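PDB 3B4N: endo-pectate lyase from Erwinia chrysanthemi, which cleaves polygalacturonate, and probably methylated pectins too, by calcium-dependent beta-elimination within the chain. Local coordinates for residues A281-N286 / T332-S337. Residues are numbered along the deposited sequence; the frame is centred on the assembly and turned at random.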
ATOM      1  N   ALA A 281      -5.069   6.291  10.793  1.00  9.40           N
ATOM      2  CA  ALA A 281      -3.909   7.153  10.980  1.00  9.02           C
ATOM      3  C   ALA A 281      -3.737   7.647  12.400  1.00 10.21           C
ATOM      4  O   ALA A 281      -4.714   7.893  13.102  1.00 11.32           O
ATOM      5  CB  ALA A 281      -4.027   8.348  10.054  1.00 10.37           C
ATOM      6  N   GLY A 282      -2.478   7.808  12.797  1.00  9.09           N
ATOM      7  CA  GLY A 282      -2.150   8.313  14.118  1.00  9.97           C
ATOM      8  C   GLY A 282      -1.191   9.485  13.991  1.00  9.64           C
ATOM      9  O   GLY A 282      -0.046   9.316  13.555  1.00 10.64           O
ATOM     10  N   VAL A 283      -1.658  10.671  14.368  1.00 10.09           N
ATOM     11  CA  VAL A 283      -0.855  11.889  14.293  1.00 10.55           C
ATOM     12  C   VAL A 283      -0.442  12.368  15.676  1.00 10.78           C
ATOM     13  O   VAL A 283      -1.192  12.217  16.642  1.00 12.31           O
ATOM     14  CB  VAL A 283      -1.634  13.057  13.599  1.00 10.92           C
ATOM     15  CG1 VAL A 283      -1.904  12.716  12.142  1.00 11.08           C
ATOM     16  CG2 VAL A 283      -2.940  13.341  14.329  1.00 12.37           C
ATOM     17  N   ASN A 284       0.765  12.917  15.772  1.00 10.46           N
ATOM     18  CA  ASN A 284       1.227  13.485  17.043  1.00 10.10           C
ATOM     19  C   ASN A 284       0.851  14.956  16.901  1.00 10.75           C
ATOM     20  O   ASN A 284       1.567  15.732  16.256  1.00 12.31           O
ATOM     21  CB  ASN A 284       2.744  13.354  17.188  1.00 10.84           C
ATOM     22  CG  ASN A 284       3.197  11.927  17.239  1.00 11.40           C
ATOM     23  OD1 ASN A 284       2.565  11.085  17.882  1.00 11.46           O
ATOM     24  ND2 ASN A 284       4.306  11.638  16.570  1.00 12.42           N
ATOM     25  N   ARG A 285      -0.271  15.359  17.487  1.00 11.54           N
ATOM     26  CA  ARG A 285      -0.682  16.742  17.314  1.00 12.87           C
ATOM     27  C   ARG A 285       0.258  17.763  17.937  1.00 13.26           C
ATOM     28  O   ARG A 285       0.341  18.891  17.457  1.00 14.09           O
ATOM     29  CB  ARG A 285      -2.111  16.949  17.809  1.00 13.89           C
ATOM     30  CG  ARG A 285      -2.287  16.955  19.300  1.00 14.11           C
ATOM     31  CD  ARG A 285      -3.764  17.097  19.612  1.00 16.48           C
ATOM     32  NE  ARG A 285      -4.000  17.336  21.028  1.00 15.86           N
ATOM     33  CZ  ARG A 285      -5.145  17.067  21.650  1.00 16.28           C
ATOM     34  NH1 ARG A 285      -6.165  16.541  20.979  1.00 14.74           N
ATOM     35  NH2 ARG A 285      -5.262  17.316  22.951  1.00 15.56           N
ATOM     36  N   ASN A 286       0.977  17.375  18.986  1.00 13.74           N
ATOM     37  CA  ASN A 286       1.907  18.305  19.620  1.00 13.56           C
ATOM     38  C   ASN A 286       3.125  18.612  18.745  1.00 14.79           C
ATOM     39  O   ASN A 286       3.829  19.594  18.982  1.00 14.24           O
ATOM     40  CB  ASN A 286       2.359  17.761  20.982  1.00 13.29           C
ATOM     41  CG  ASN A 286       3.056  16.421  20.871  1.00 14.88           C
ATOM     42  OD1 ASN A 286       2.538  15.489  20.254  1.00 14.33           O
ATOM     43  ND2 ASN A 286       4.239  16.315  21.469  1.00 15.29           N
ATOM     44  N   THR A 332      -7.368  20.617  13.106  1.00 14.15           N
ATOM     45  CA  THR A 332      -6.120  21.088  12.525  1.00 14.62           C
ATOM     46  C   THR A 332      -5.220  19.931  12.103  1.00 13.39           C
ATOM     47  O   THR A 332      -4.637  19.942  11.021  1.00 13.99           O
ATOM     48  CB  THR A 332      -5.341  21.950  13.546  1.00 16.36           C
ATOM     49  OG1 THR A 332      -6.123  23.103  13.886  1.00 19.80           O
ATOM     50  CG2 THR A 332      -3.995  22.392  12.975  1.00 17.32           C
ATOM     51  N   ASN A 333      -5.126  18.925  12.961  1.00 12.56           N
ATOM     52  CA  ASN A 333      -4.248  17.798  12.699  1.00 11.00           C
ATOM     53  C   ASN A 333      -4.886  16.608  12.004  1.00 11.95           C
ATOM     54  O   ASN A 333      -4.189  15.779  11.428  1.00 11.16           O
ATOM     55  CB  ASN A 333      -3.596  17.390  14.017  1.00 11.20           C
ATOM     56  CG  ASN A 333      -2.932  18.566  14.691  1.00 12.21           C
ATOM     57  OD1 ASN A 333      -3.520  19.223  15.555  1.00 15.63           O
ATOM     58  ND2 ASN A 333      -1.715  18.871  14.266  1.00 14.28           N
ATOM     59  N   CYS A 334      -6.209  16.528  12.055  1.00 11.45           N
ATOM     60  CA  CYS A 334      -6.936  15.459  11.386  1.00 11.71           C
ATOM     61  C   CYS A 334      -7.827  16.095  10.330  1.00 12.34           C
ATOM     62  O   CYS A 334      -9.002  16.399  10.573  1.00 13.05           O
ATOM     63  CB  CYS A 334      -7.781  14.669  12.378  1.00 12.94           C
ATOM     64  SG  CYS A 334      -6.863  13.434  13.350  1.00 13.56           S
ATOM     65  N   LYS A 335      -7.247  16.315   9.156  1.00 11.61           N
ATOM     66  CA  LYS A 335      -7.957  16.919   8.045  1.00 12.32           C
ATOM     67  C   LYS A 335      -8.698  15.839   7.274  1.00 12.75           C
ATOM     68  O   LYS A 335      -8.354  15.503   6.138  1.00 12.14           O
ATOM     69  CB  LYS A 335      -6.982  17.662   7.130  1.00 13.49           C
ATOM     70  CG  LYS A 335      -6.439  18.969   7.707  1.00 18.77           C
ATOM     71  CD  LYS A 335      -7.507  20.052   7.712  1.00 23.96           C
ATOM     72  CE  LYS A 335      -6.957  21.385   8.203  1.00 26.74           C
ATOM     73  NZ  LYS A 335      -8.013  22.439   8.202  1.00 29.15           N
ATOM     74  N   VAL A 336      -9.701  15.277   7.927  1.00 13.59           N
ATOM     75  CA  VAL A 336     -10.542  14.261   7.332  1.00 13.49           C
ATOM     76  C   VAL A 336     -11.979  14.598   7.723  1.00 15.21           C
ATOM     77  O   VAL A 336     -12.260  14.959   8.867  1.00 14.83           O
ATOM     78  CB  VAL A 336     -10.152  12.830   7.809  1.00 13.59           C
ATOM     79  CG1 VAL A 336     -10.316  12.708   9.314  1.00 13.41           C
ATOM     80  CG2 VAL A 336     -11.008  11.793   7.097  1.00 13.30           C
ATOM     81  N   SER A 337     -12.877  14.524   6.749  1.00 15.54           N
ATOM     82  CA  SER A 337     -14.290  14.810   6.978  1.00 17.31           C
ATOM     83  C   SER A 337     -15.062  13.510   6.790  1.00 18.85           C
ATOM     84  O   SER A 337     -14.552  12.564   6.190  1.00 18.34           O
ATOM     85  CB  SER A 337     -14.797  15.853   5.973  1.00 16.74           C
ATOM     86  OG  SER A 337     -14.032  17.052   5.997  1.00 21.75           O
TER
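Arg285 packs on Asn333, and Val283 on Asn333 and Cys334, near the C-terminal end of the right-handed parallel beta-helix, where strand 276-284 of one sheet and the 3-10 turn that follows it meet Asn333, the loop residue leading into strand 334-336, and Cys334 at that strand's start; 334-336 pairs with 290-298 in another sheet. No hydrogen bond crosses; the fit is by van der Waals contact. The carboxamide of Asn333 lies flat beneath the root of Arg285, whose CB sits over the amide face, 3.6 Å from Asn333 CG, with Arg285 CA also above the plane. Asn333 chi2, 95°, turns that face to the arginine, and a hydrogen bond from Asn333 ND2 to the backbone oxygen of Asp289 probably helps hold the rotation. Beyond CB the arginine runs extended away from Asn333, to a salt bridge with Glu311 and a cation-pi contact with Tyr325. Val283 is buried and works with both methyls. Val283 CG1 approaches Asn333 O at 3.9 Å, while Val283 CG2 rests against Asn333 CB at 4.1 Å. Cys334 is tied by a disulfide to Cys309, on the strand beside 276-284, covalently joining the two sheets: Val283 CG2 lies 4.0 Å from Cys334 SG.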